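Local coordinates for protein arylamine n-acetyltransferase (Mycobacterium smegmatis, PDB 1W5R) that catalyses transfer of an acetyl group from acetyl-coenzyme A to arylamines, using a catalytic triad that is altered in this engineered variant, at residues M6-Y11 against A59-L64; A30-H35 against T139-L144; G78-V83 against V129-G134; Y82-L87 against L116-P121. The protein carries 1 engineered substitution. All blocks are in the same frame, centred on the assembly; numbering follows the deposited sequence.

Contact 1 (M6-Y11 against A59-L64); sequences MDLGGY and ALFAKL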
loop_
_atom_site.group_PDB
_atom_site.type_symbol
_atom_site.label_atom_id
_atom_site.label_comp_id
_atom_site.label_asym_id
_atom_site.label_seq_id
_atom_site.Cartn_x
_atom_site.Cartn_y
_atom_site.Cartn_z
ATOM N N MET A 6 18.768 19.452 -31.809
ATOM C CA MET A 6 19.075 18.979 -30.428
ATOM C C MET A 6 19.174 17.455 -30.402
ATOM O O MET A 6 19.072 16.804 -31.447
ATOM C CB MET A 6 17.992 19.436 -29.447
ATOM C CG MET A 6 17.140 20.596 -29.920
ATOM S SD MET A 6 15.980 21.117 -28.640
ATOM C CE MET A 6 16.776 22.612 -28.055
ATOM N N ASP A 7 19.372 16.887 -29.212
ATOM C CA ASP A 7 19.371 15.435 -29.051
ATOM C C ASP A 7 17.961 14.940 -28.750
ATOM O O ASP A 7 17.658 14.514 -27.622
ATOM C CB ASP A 7 20.367 14.988 -27.967
ATOM C CG ASP A 7 20.483 13.463 -27.857
ATOM O OD1 ASP A 7 20.246 12.757 -28.864
ATOM O OD2 ASP A 7 20.813 12.970 -26.752
ATOM N N LEU A 8 17.095 15.001 -29.761
ATOM C CA LEU A 8 15.743 14.479 -29.599
ATOM C C LEU A 8 15.731 12.961 -29.525
ATOM O O LEU A 8 14.913 12.387 -28.811
ATOM C CB LEU A 8 14.801 14.971 -30.692
ATOM C CG LEU A 8 14.269 16.402 -30.592
ATOM C CD1 LEU A 8 12.823 16.384 -31.010
ATOM C CD2 LEU A 8 14.391 17.024 -29.194
ATOM N N GLY A 9 16.643 12.320 -30.254
ATOM C CA GLY A 9 16.815 10.866 -30.185
ATOM C C GLY A 9 17.054 10.365 -28.768
ATOM O O GLY A 9 16.495 9.345 -28.355
ATOM N N GLY A 10 17.893 11.086 -28.030
ATOM C CA GLY A 10 18.151 10.785 -26.628
ATOM C C GLY A 10 16.870 10.920 -25.816
ATOM O O GLY A 10 16.538 10.026 -25.029
ATOM N N TYR A 11 16.143 12.019 -26.026
ATOM C CA TYR A 11 14.887 12.240 -25.290
ATOM C C TYR A 11 13.840 11.185 -25.606
ATOM O O TYR A 11 13.218 10.630 -24.700
ATOM C CB TYR A 11 14.313 13.631 -25.547
ATOM C CG TYR A 11 12.943 13.829 -24.925
ATOM C CD1 TYR A 11 12.805 14.165 -23.576
ATOM C CD2 TYR A 11 11.786 13.666 -25.690
ATOM C CE1 TYR A 11 11.546 14.323 -23.005
ATOM C CE2 TYR A 11 10.525 13.832 -25.136
ATOM C CZ TYR A 11 10.410 14.174 -23.797
ATOM O OH TYR A 11 9.152 14.347 -23.259
ATOM N N ALA A 59 21.449 22.273 -20.332
ATOM C CA ALA A 59 21.420 21.853 -18.941
ATOM C C ALA A 59 20.327 20.815 -18.705
ATOM O O ALA A 59 20.554 19.826 -18.021
ATOM C CB ALA A 59 21.205 23.036 -18.049
ATOM N N LEU A 60 19.138 21.053 -19.253
ATOM C CA LEU A 60 18.006 20.165 -18.956
ATOM C C LEU A 60 18.106 18.797 -19.644
ATOM O O LEU A 60 17.774 17.768 -19.041
ATOM C CB LEU A 60 16.684 20.866 -19.269
ATOM C CG LEU A 60 16.434 22.132 -18.446
ATOM C CD1 LEU A 60 15.071 22.724 -18.786
ATOM C CD2 LEU A 60 16.562 21.851 -16.934
ATOM N N PHE A 61 18.569 18.785 -20.892
ATOM C CA PHE A 61 18.821 17.511 -21.574
ATOM C C PHE A 61 19.927 16.734 -20.862
ATOM O O PHE A 61 19.805 15.531 -20.631
ATOM C CB PHE A 61 19.193 17.738 -23.047
ATOM C CG PHE A 61 18.010 17.877 -23.980
ATOM C CD1 PHE A 61 17.371 19.107 -24.151
ATOM C CD2 PHE A 61 17.558 16.777 -24.729
ATOM C CE1 PHE A 61 16.279 19.248 -25.041
ATOM C CE2 PHE A 61 16.472 16.908 -25.626
ATOM C CZ PHE A 61 15.832 18.140 -25.776
ATOM N N ALA A 62 20.994 17.427 -20.471
ATOM C CA ALA A 62 22.103 16.757 -19.807
ATOM C C ALA A 62 21.650 16.033 -18.537
ATOM O O ALA A 62 22.000 14.872 -18.319
ATOM C CB ALA A 62 23.232 17.735 -19.516
ATOM N N LYS A 63 20.843 16.701 -17.718
ATOM C CA LYS A 63 20.404 16.102 -16.465
ATOM C C LYS A 63 19.279 15.069 -16.622
ATOM O O LYS A 63 19.402 13.942 -16.156
ATOM C CB LYS A 63 19.984 17.183 -15.469
ATOM C CG LYS A 63 19.551 16.626 -14.124
ATOM C CD LYS A 63 19.103 17.718 -13.173
ATOM C CE LYS A 63 18.567 17.133 -11.885
ATOM N NZ LYS A 63 18.107 18.191 -10.951
ATOM N N LEU A 64 18.181 15.464 -17.260
ATOM C CA LEU A 64 16.989 14.608 -17.266
ATOM C C LEU A 64 17.036 13.497 -18.304
ATOM O O LEU A 64 16.304 12.511 -18.194
ATOM C CB LEU A 64 15.716 15.431 -17.466
ATOM C CG LEU A 64 15.095 16.008 -16.194
ATOM C CD1 LEU A 64 16.015 17.029 -15.563
ATOM C CD2 LEU A 64 13.724 16.618 -16.514
#

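Contact 2 (A30-H35 against T139-L144); sequences AIVAAH and TSPIRL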
loop_
_atom_site.group_PDB
_atom_site.type_symbol
_atom_site.label_atom_id
_atom_site.label_comp_id
_atom_site.label_asym_id
_atom_site.label_seq_id
_atom_site.Cartn_x
_atom_site.Cartn_y
_atom_site.Cartn_z
ATOM N N ALA A 30 0.652 11.220 -26.903
ATOM C CA ALA A 30 1.597 10.120 -26.727
ATOM C C ALA A 30 2.843 10.549 -25.963
ATOM O O ALA A 30 3.326 9.817 -25.096
ATOM C CB ALA A 30 1.981 9.517 -28.084
ATOM N N ILE A 31 3.361 11.734 -26.289
ATOM C CA ILE A 31 4.565 12.237 -25.622
ATOM C C ILE A 31 4.303 12.521 -24.136
ATOM O O ILE A 31 5.100 12.129 -23.294
ATOM C CB ILE A 31 5.134 13.473 -26.340
ATOM C CG1 ILE A 31 5.756 13.054 -27.681
ATOM C CG2 ILE A 31 6.179 14.189 -25.463
ATOM C CD1 ILE A 31 6.400 14.185 -28.446
ATOM N N VAL A 32 3.191 13.180 -23.827
ATOM C CA VAL A 32 2.849 13.464 -22.413
ATOM C C VAL A 32 2.773 12.144 -21.622
ATOM O O VAL A 32 3.349 12.025 -20.541
ATOM C CB VAL A 32 1.526 14.278 -22.303
ATOM C CG1 VAL A 32 0.996 14.322 -20.852
ATOM C CG2 VAL A 32 1.715 15.695 -22.828
ATOM N N ALA A 33 2.088 11.141 -22.172
ATOM C CA ALA A 33 1.948 9.865 -21.482
ATOM C C ALA A 33 3.295 9.160 -21.282
ATOM O O ALA A 33 3.566 8.591 -20.227
ATOM C CB ALA A 33 0.961 8.950 -22.235
ATOM N N ALA A 34 4.147 9.205 -22.304
ATOM C CA ALA A 34 5.445 8.551 -22.219
ATOM C C ALA A 34 6.363 9.272 -21.230
ATOM O O ALA A 34 7.057 8.638 -20.425
ATOM C CB ALA A 34 6.089 8.503 -23.606
ATOM N N HIS A 35 6.342 10.600 -21.285
ATOM C CA HIS A 35 7.103 11.413 -20.336
ATOM C C HIS A 35 6.645 11.131 -18.891
ATOM O O HIS A 35 7.475 10.892 -17.998
ATOM C CB HIS A 35 6.963 12.888 -20.713
ATOM C CG HIS A 35 7.854 13.816 -19.942
ATOM N ND1 HIS A 35 8.803 14.606 -20.562
ATOM C CD2 HIS A 35 7.924 14.108 -18.619
ATOM C CE1 HIS A 35 9.419 15.342 -19.652
ATOM N NE2 HIS A 35 8.907 15.058 -18.466
ATOM N N THR A 139 -1.964 14.302 -17.067
ATOM C CA THR A 139 -1.493 13.141 -17.810
ATOM C C THR A 139 -1.990 13.129 -19.253
ATOM O O THR A 139 -1.743 12.169 -20.002
ATOM C CB THR A 139 -1.898 11.842 -17.101
ATOM O OG1 THR A 139 -3.330 11.752 -17.040
ATOM C CG2 THR A 139 -1.276 11.796 -15.678
ATOM N N SER A 140 -2.655 14.217 -19.631
ATOM C CA SER A 140 -3.029 14.496 -21.021
ATOM C C SER A 140 -2.834 15.978 -21.235
ATOM O O SER A 140 -2.920 16.751 -20.287
ATOM C CB SER A 140 -4.527 14.217 -21.260
ATOM O OG SER A 140 -4.887 12.903 -20.915
ATOM N N PRO A 141 -2.642 16.401 -22.498
ATOM C CA PRO A 141 -2.845 17.808 -22.790
ATOM C C PRO A 141 -4.343 18.091 -22.684
ATOM O O PRO A 141 -5.154 17.204 -22.992
ATOM C CB PRO A 141 -2.395 17.933 -24.252
ATOM C CG PRO A 141 -2.567 16.591 -24.829
ATOM C CD PRO A 141 -2.318 15.613 -23.706
ATOM N N ILE A 142 -4.717 19.283 -22.237
ATOM C CA ILE A 142 -6.134 19.668 -22.238
ATOM C C ILE A 142 -6.281 20.978 -22.977
ATOM O O ILE A 142 -5.301 21.703 -23.155
ATOM C CB ILE A 142 -6.762 19.748 -20.809
ATOM C CG1 ILE A 142 -6.155 20.902 -19.992
ATOM C CG2 ILE A 142 -6.643 18.404 -20.083
ATOM C CD1 ILE A 142 -6.839 21.148 -18.654
ATOM N N ARG A 143 -7.489 21.277 -23.440
ATOM C CA ARG A 143 -7.713 22.544 -24.132
ATOM C C ARG A 143 -7.547 23.687 -23.151
ATOM O O ARG A 143 -8.104 23.660 -22.066
ATOM C CB ARG A 143 -9.088 22.588 -24.807
ATOM C CG ARG A 143 -9.316 21.481 -25.824
ATOM C CD ARG A 143 -10.547 21.735 -26.685
ATOM N NE ARG A 143 -11.691 22.130 -25.864
ATOM C CZ ARG A 143 -12.443 21.286 -25.159
ATOM N NH1 ARG A 143 -12.176 19.985 -25.160
ATOM N NH2 ARG A 143 -13.463 21.743 -24.443
ATOM N N LEU A 144 -6.769 24.696 -23.498
ATOM C CA LEU A 144 -6.597 25.868 -22.635
ATOM C C LEU A 144 -7.836 26.749 -22.875
ATOM O O LEU A 144 -7.835 27.723 -23.637
ATOM C CB LEU A 144 -5.266 26.589 -22.954
ATOM C CG LEU A 144 -4.767 27.623 -21.937
ATOM C CD1 LEU A 144 -5.557 27.523 -20.630
ATOM C CD2 LEU A 144 -3.284 27.428 -21.658
#

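Contact 3 (G78-V83 against V129-G134); sequences GLLGYV and VDVGFG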
loop_
_atom_site.group_PDB
_atom_site.type_symbol
_atom_site.label_atom_id
_atom_site.label_comp_id
_atom_site.label_asym_id
_atom_site.label_seq_id
_atom_site.Cartn_x
_atom_site.Cartn_y
_atom_site.Cartn_z
ATOM N N GLY A 78 10.389 22.702 -18.821
ATOM C CA GLY A 78 11.427 23.325 -19.635
ATOM C C GLY A 78 11.866 22.351 -20.708
ATOM O O GLY A 78 11.849 22.679 -21.902
ATOM N N LEU A 79 12.234 21.138 -20.295
ATOM C CA LEU A 79 12.664 20.114 -21.231
ATOM C C LEU A 79 11.605 19.838 -22.294
ATOM O O LEU A 79 11.908 19.812 -23.498
ATOM C CB LEU A 79 13.010 18.814 -20.484
ATOM C CG LEU A 79 13.388 17.608 -21.356
ATOM C CD1 LEU A 79 14.635 17.882 -22.160
ATOM C CD2 LEU A 79 13.583 16.369 -20.496
ATOM N N LEU A 80 10.372 19.593 -21.862
ATOM C CA LEU A 80 9.313 19.271 -22.816
ATOM C C LEU A 80 9.058 20.434 -23.759
ATOM O O LEU A 80 8.771 20.225 -24.941
ATOM C CB LEU A 80 8.027 18.875 -22.074
ATOM C CG LEU A 80 6.878 18.398 -22.971
ATOM C CD1 LEU A 80 7.311 17.305 -23.940
ATOM C CD2 LEU A 80 5.725 17.911 -22.103
ATOM N N GLY A 81 9.169 21.652 -23.245
ATOM C CA GLY A 81 9.033 22.851 -24.076
ATOM C C GLY A 81 10.000 22.844 -25.252
ATOM O O GLY A 81 9.600 23.084 -26.394
ATOM N N TYR A 82 11.273 22.556 -24.989
ATOM C CA TYR A 82 12.285 22.487 -26.052
ATOM C C TYR A 82 11.974 21.366 -27.024
ATOM O O TYR A 82 12.068 21.552 -28.247
ATOM C CB TYR A 82 13.683 22.279 -25.464
ATOM C CG TYR A 82 14.188 23.444 -24.637
ATOM C CD1 TYR A 82 14.522 23.284 -23.280
ATOM C CD2 TYR A 82 14.350 24.705 -25.211
ATOM C CE1 TYR A 82 14.988 24.367 -22.528
ATOM C CE2 TYR A 82 14.811 25.783 -24.475
ATOM C CZ TYR A 82 15.141 25.611 -23.133
ATOM O OH TYR A 82 15.601 26.672 -22.394
ATOM N N VAL A 83 11.584 20.212 -26.490
ATOM C CA VAL A 83 11.281 19.048 -27.320
ATOM C C VAL A 83 10.128 19.356 -28.266
ATOM O O VAL A 83 10.223 19.081 -29.476
ATOM C CB VAL A 83 10.951 17.796 -26.472
ATOM C CG1 VAL A 83 10.343 16.713 -27.341
ATOM C CG2 VAL A 83 12.187 17.298 -25.780
ATOM N N VAL A 129 -0.251 22.088 -21.249
ATOM C CA VAL A 129 0.568 20.891 -21.088
ATOM C C VAL A 129 1.395 21.091 -19.823
ATOM O O VAL A 129 2.043 22.123 -19.653
ATOM C CB VAL A 129 1.478 20.656 -22.320
ATOM C CG1 VAL A 129 2.407 19.490 -22.075
ATOM C CG2 VAL A 129 0.603 20.393 -23.561
ATOM N N ASP A 130 1.341 20.109 -18.929
ATOM C CA ASP A 130 2.072 20.223 -17.670
ATOM C C ASP A 130 2.456 18.831 -17.228
ATOM O O ASP A 130 1.614 18.072 -16.770
ATOM C CB ASP A 130 1.193 20.910 -16.621
ATOM C CG ASP A 130 1.857 21.011 -15.244
ATOM O OD1 ASP A 130 3.074 20.734 -15.120
ATOM O OD2 ASP A 130 1.140 21.397 -14.285
ATOM N N VAL A 131 3.723 18.492 -17.412
ATOM C CA VAL A 131 4.237 17.198 -16.972
ATOM C C VAL A 131 5.143 17.364 -15.742
ATOM O O VAL A 131 5.871 16.439 -15.367
ATOM C CB VAL A 131 4.963 16.437 -18.109
ATOM C CG1 VAL A 131 3.987 16.133 -19.263
ATOM C CG2 VAL A 131 6.178 17.234 -18.613
ATOM N N GLY A 132 5.088 18.546 -15.130
ATOM C CA GLY A 132 6.027 18.896 -14.071
ATOM C C GLY A 132 5.467 19.170 -12.690
ATOM O O GLY A 132 6.218 19.609 -11.802
ATOM N N PHE A 133 4.173 18.910 -12.481
ATOM C CA PHE A 133 3.542 19.262 -11.198
ATOM C C PHE A 133 3.734 18.168 -10.136
ATOM O O PHE A 133 3.399 18.379 -8.968
ATOM C CB PHE A 133 2.047 19.541 -11.396
ATOM C CG PHE A 133 1.380 20.173 -10.201
ATOM C CD1 PHE A 133 1.772 21.439 -9.743
ATOM C CD2 PHE A 133 0.348 19.508 -9.537
ATOM C CE1 PHE A 133 1.150 22.020 -8.623
ATOM C CE2 PHE A 133 -0.285 20.094 -8.432
ATOM C CZ PHE A 133 0.123 21.345 -7.977
ATOM N N GLY A 134 4.258 17.014 -10.542
ATOM C CA GLY A 134 4.541 15.907 -9.613
ATOM C C GLY A 134 3.470 14.828 -9.666
ATOM O O GLY A 134 2.930 14.523 -10.736
#

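Contact 4 (Y82-L87 against L116-P121); sequences YVLEEL and LSVAVP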
loop_
_atom_site.group_PDB
_atom_site.type_symbol
_atom_site.label_atom_id
_atom_site.label_comp_id
_atom_site.label_asym_id
_atom_site.label_seq_id
_atom_site.Cartn_x
_atom_site.Cartn_y
_atom_site.Cartn_z
ATOM N N TYR A 82 11.273 22.556 -24.989
ATOM C CA TYR A 82 12.285 22.487 -26.052
ATOM C C TYR A 82 11.974 21.366 -27.024
ATOM O O TYR A 82 12.068 21.552 -28.247
ATOM C CB TYR A 82 13.683 22.279 -25.464
ATOM C CG TYR A 82 14.188 23.444 -24.637
ATOM C CD1 TYR A 82 14.522 23.284 -23.280
ATOM C CD2 TYR A 82 14.350 24.705 -25.211
ATOM C CE1 TYR A 82 14.988 24.367 -22.528
ATOM C CE2 TYR A 82 14.811 25.783 -24.475
ATOM C CZ TYR A 82 15.141 25.611 -23.133
ATOM O OH TYR A 82 15.601 26.672 -22.394
ATOM N N VAL A 83 11.584 20.212 -26.490
ATOM C CA VAL A 83 11.281 19.048 -27.320
ATOM C C VAL A 83 10.128 19.356 -28.266
ATOM O O VAL A 83 10.223 19.081 -29.476
ATOM C CB VAL A 83 10.951 17.796 -26.472
ATOM C CG1 VAL A 83 10.343 16.713 -27.341
ATOM C CG2 VAL A 83 12.187 17.298 -25.780
ATOM N N LEU A 84 9.052 19.940 -27.738
ATOM C CA LEU A 84 7.870 20.197 -28.566
ATOM C C LEU A 84 8.145 21.224 -29.658
ATOM O O LEU A 84 7.697 21.052 -30.797
ATOM C CB LEU A 84 6.659 20.590 -27.727
ATOM C CG LEU A 84 6.146 19.510 -26.764
ATOM C CD1 LEU A 84 5.026 20.094 -25.948
ATOM C CD2 LEU A 84 5.696 18.196 -27.445
ATOM N N GLU A 85 8.886 22.273 -29.309
ATOM C CA GLU A 85 9.364 23.271 -30.272
ATOM C C GLU A 85 10.146 22.638 -31.405
ATOM O O GLU A 85 9.924 22.953 -32.590
ATOM C CB GLU A 85 10.296 24.249 -29.575
ATOM C CG GLU A 85 9.596 25.338 -28.870
ATOM C CD GLU A 85 10.531 26.459 -28.469
ATOM O OE1 GLU A 85 11.695 26.194 -28.059
ATOM O OE2 GLU A 85 10.073 27.605 -28.543
ATOM N N GLU A 86 11.071 21.755 -31.044
ATOM C CA GLU A 86 11.944 21.129 -32.026
ATOM C C GLU A 86 11.106 20.305 -32.995
ATOM O O GLU A 86 11.372 20.298 -34.199
ATOM C CB GLU A 86 13.028 20.284 -31.338
ATOM C CG GLU A 86 13.990 19.544 -32.283
ATOM C CD GLU A 86 14.820 20.463 -33.179
ATOM O OE1 GLU A 86 14.969 21.671 -32.876
ATOM O OE2 GLU A 86 15.331 19.957 -34.198
ATOM N N LEU A 87 10.062 19.660 -32.469
ATOM C CA LEU A 87 9.195 18.804 -33.273
ATOM C C LEU A 87 8.226 19.561 -34.180
ATOM O O LEU A 87 7.652 18.957 -35.090
ATOM C CB LEU A 87 8.437 17.801 -32.382
ATOM C CG LEU A 87 9.262 16.656 -31.769
ATOM C CD1 LEU A 87 8.469 15.851 -30.746
ATOM C CD2 LEU A 87 9.805 15.708 -32.835
ATOM N N LEU A 116 3.155 24.827 -19.919
ATOM C CA LEU A 116 3.262 25.147 -21.346
ATOM C C LEU A 116 1.903 25.442 -21.943
ATOM O O LEU A 116 0.911 24.795 -21.585
ATOM C CB LEU A 116 3.886 23.990 -22.119
ATOM C CG LEU A 116 5.238 23.507 -21.589
ATOM C CD1 LEU A 116 5.683 22.281 -22.388
ATOM C CD2 LEU A 116 6.280 24.637 -21.641
ATOM N N SER A 117 1.872 26.419 -22.846
ATOM C CA SER A 117 0.711 26.619 -23.700
ATOM C C SER A 117 1.146 26.264 -25.125
ATOM O O SER A 117 2.060 26.901 -25.683
ATOM C CB SER A 117 0.198 28.047 -23.586
ATOM O OG SER A 117 -0.773 28.291 -24.590
ATOM N N VAL A 118 0.525 25.226 -25.685
ATOM C CA VAL A 118 1.012 24.585 -26.909
ATOM C C VAL A 118 -0.030 24.673 -28.025
ATOM O O VAL A 118 -1.204 24.396 -27.805
ATOM C CB VAL A 118 1.389 23.103 -26.646
ATOM C CG1 VAL A 118 1.902 22.402 -27.890
ATOM C CG2 VAL A 118 2.425 23.001 -25.527
ATOM N N ALA A 119 0.421 25.080 -29.208
ATOM C CA ALA A 119 -0.437 25.100 -30.394
ATOM C C ALA A 119 0.077 24.097 -31.417
ATOM O O ALA A 119 1.287 23.943 -31.595
ATOM C CB ALA A 119 -0.475 26.500 -31.000
ATOM N N VAL A 120 -0.846 23.406 -32.082
ATOM C CA VAL A 120 -0.499 22.678 -33.306
ATOM C C VAL A 120 -0.483 23.663 -34.485
ATOM O O VAL A 120 -1.338 24.555 -34.557
ATOM C CB VAL A 120 -1.461 21.494 -33.616
ATOM C CG1 VAL A 120 -1.378 20.426 -32.539
ATOM C CG2 VAL A 120 -2.887 21.972 -33.798
ATOM N N PRO A 121 0.502 23.524 -35.396
ATOM C CA PRO A 121 0.601 24.350 -36.615
ATOM C C PRO A 121 -0.740 24.715 -37.290
ATOM O O PRO A 121 -0.860 25.807 -37.849
ATOM C CB PRO A 121 1.469 23.499 -37.555
ATOM C CG PRO A 121 2.026 22.358 -36.710
ATOM C CD PRO A 121 1.631 22.584 -35.287
#

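Contact 1 (M6-Y11 against A59-L64)
Phe-61 carries its side of this contact alone, its ring meeting four residues at the start of the chain. Leu-8 CD2 sits at the ring's edge, near the ring plane and 3.9 Å from Phe-61 CZ. The others come in obliquely. Met-6 SD lies 5.0 Å from the centroid of the Phe-61 ring and 54° off its normal, a Met-aromatic contact in which the two side chains cross at about a right angle. Asp-7 O stands 3.3 Å from Phe-61 CE2, and Tyr-11 CB reaches the same CE2 at 3.9 Å. Tyr-11 offers only its CB to the ring because CG is anti to the backbone N (chi1 174°), which carries the phenol off to His-35, bonded through the Tyr-11 hydroxyl.

Behind this shell, Asp-7 shapes the chain. It is the centre of an inverse gamma turn and the N-cap of the following helix: Asp-7 OD1 accepts from Gly-10 N at 3.0 Å, the N-H approaching from above the carboxylate plane with an angle of 145° at the hydrogen. The cap is consistent with a fixed turn here, and Asp-7 O, beside the ring, also takes a weak bond from Tyr-11 N.

The arrangement joins helix 8-14 to helix 57-66. Helix 73-87 closes the group, with Leu-8 resting on Glu-86 and Leu-87, and Tyr-11 on Leu-80 and Val-83.

Contact 2 (A30-H35 against T139-L144)
Val-32 reaches from its helix to the chain at Thr-139, Ser-140 and Pro-141, and its two methyls divide the work. Its CB points at the other segment but stands back, 4.3 Å from Pro-141 CD. From there CG1, anti to the backbone N (chi1 168°), drops onto the peptide group that links Thr-139 to Ser-140. The methyl lies over the face of that group: Val-32 CG1 is 3.6 Å from Thr-139 C, almost along the normal to the peptide plane. The oxygen and nitrogen of the same group flank it, Val-32 CG1 being 3.6 Å from Thr-139 O and 3.9 Å from Ser-140 N. CG2, the branch beside the backbone N, meets the proline ring more loosely, with Val-32 CG2 at 4.1 Å from Pro-141 CD.

No hydrogen bond joins the segments. Thr-139 O, beside the methyl, accepts from Arg-153 NE, and Ser-140 OG, on a bond that points away from the helix, pairs with Arg-153 N, which gives the loop two polar ties to Arg-153.

The contact seats helix 25-38 on the loop that enters edge strand 142-143 of the larger sheet. Val-129 of the neighbouring strand 127-129 touches both Val-32 and Pro-141, while Leu-28 and His-29, one turn back in the helix, also pack on the proline.

Contact 3 (G78-V83 against V129-G134)
No ring or other flat side chain takes part where Leu-80 meets Val-129 and Val-131; the faces that touch are methyls alone. Leu-80 has CG anti to its backbone N (chi1 -175°), and CD2 is its outermost branch, roughly anti to CA. That one methyl touches both valines: Leu-80 CD2 is 3.7 Å from Val-129 CG1 and 3.6 Å from Val-131 CG2. Val-131 CG1 is almost as near, 3.8 Å from Leu-80 CD2, so the leucine tip faces both branches of this valine. Each valine crosses the leucine at about a right angle.

The flat carboxylate of Asp-130, between the valines in sequence, starts from a bond that leads away from the helix. Asp-130 OD1 accepts from Gly-132 N at 3.0 Å, on the anti side and 33° out of the carboxylate plane, making an Asx turn. Asn-77 ND2 also bonds OD1, and His-113 NE2 bonds OD2.

The triad of this family is cysteine, histidine and aspartate; the cysteine is an engineered glutamine here, but His-113 bonded to Asp-130 is consistent with the native pair. Methyl contacts and Asn-77, which also takes Val-131 N, bind the loop to helix 73-87; Gly-132, Asn-77 and His-113 hold the carboxylate.

Contact 4 (Y82-L87 against L116-P121)
Leu-84 places a single methyl, CD1, against Leu-116 and Val-118 of the strand. Its first torsion (chi1 -64°) sets CG beside the backbone N, and the second (chi2 176°) stretches CD1 outward as the far end of the chain, which is how the helix bridges a gap of 8.3 Å between Leu-84 CA and Val-118 CA. On the strand, Val-118 answers with CG2, the branch anti to its carbonyl carbon. Leu-84 CD1 meets Val-118 CG2 at 3.9 Å, and the two side chains cross at about a right angle. Leu-116 is likewise extended at its second torsion and offers its own CD1, 4.2 Å from Leu-84 CD1, a looser methyl-to-methyl touch.

Residues 116 and 118 alternate with Ser-117 along the strand and so present one face to the helix. Ser-117 turns to the reverse face, where its hydroxyl bonds to Arg-126. No hydrogen bond crosses between the segments, and the meeting is wholly apolar and buried.

The contact lays helix 73-87 along strand 111-119 of the larger antiparallel sheet, the two running in nearly the same direction. That strand runs between 90-98 and 127-129, bonded to them through Ser-117 with Glu-92 and Val-118 with Tyr-127. Val-91, on strand 90-98, packs on both Leu-84 and Leu-116.

Overall arrangement
All four contacts lack hydrogen bonds between their segments, yet their surroundings differ. Contact 3 lies nearest the centre of the chain, its own centre about 7 Å away. In contacts 2 to 4 every touching residue is buried; contact 1 alone has exposed ones, Met-6 and Asp-7, although contact 4 is slightly farther out. Contact 1 is also the one with an aromatic ring and a sulfur. Contacts 3 and 4 share helix 73-87, and their second segments are neighbours, Val-129 O lying 2.9 Å from Leu-116 N, a probable hydrogen bond. Contact 2 approaches the same sheet from helix 25-38: Val-32 CG2 is 3.9 Å from Val-129 CG1, on strand 127-129.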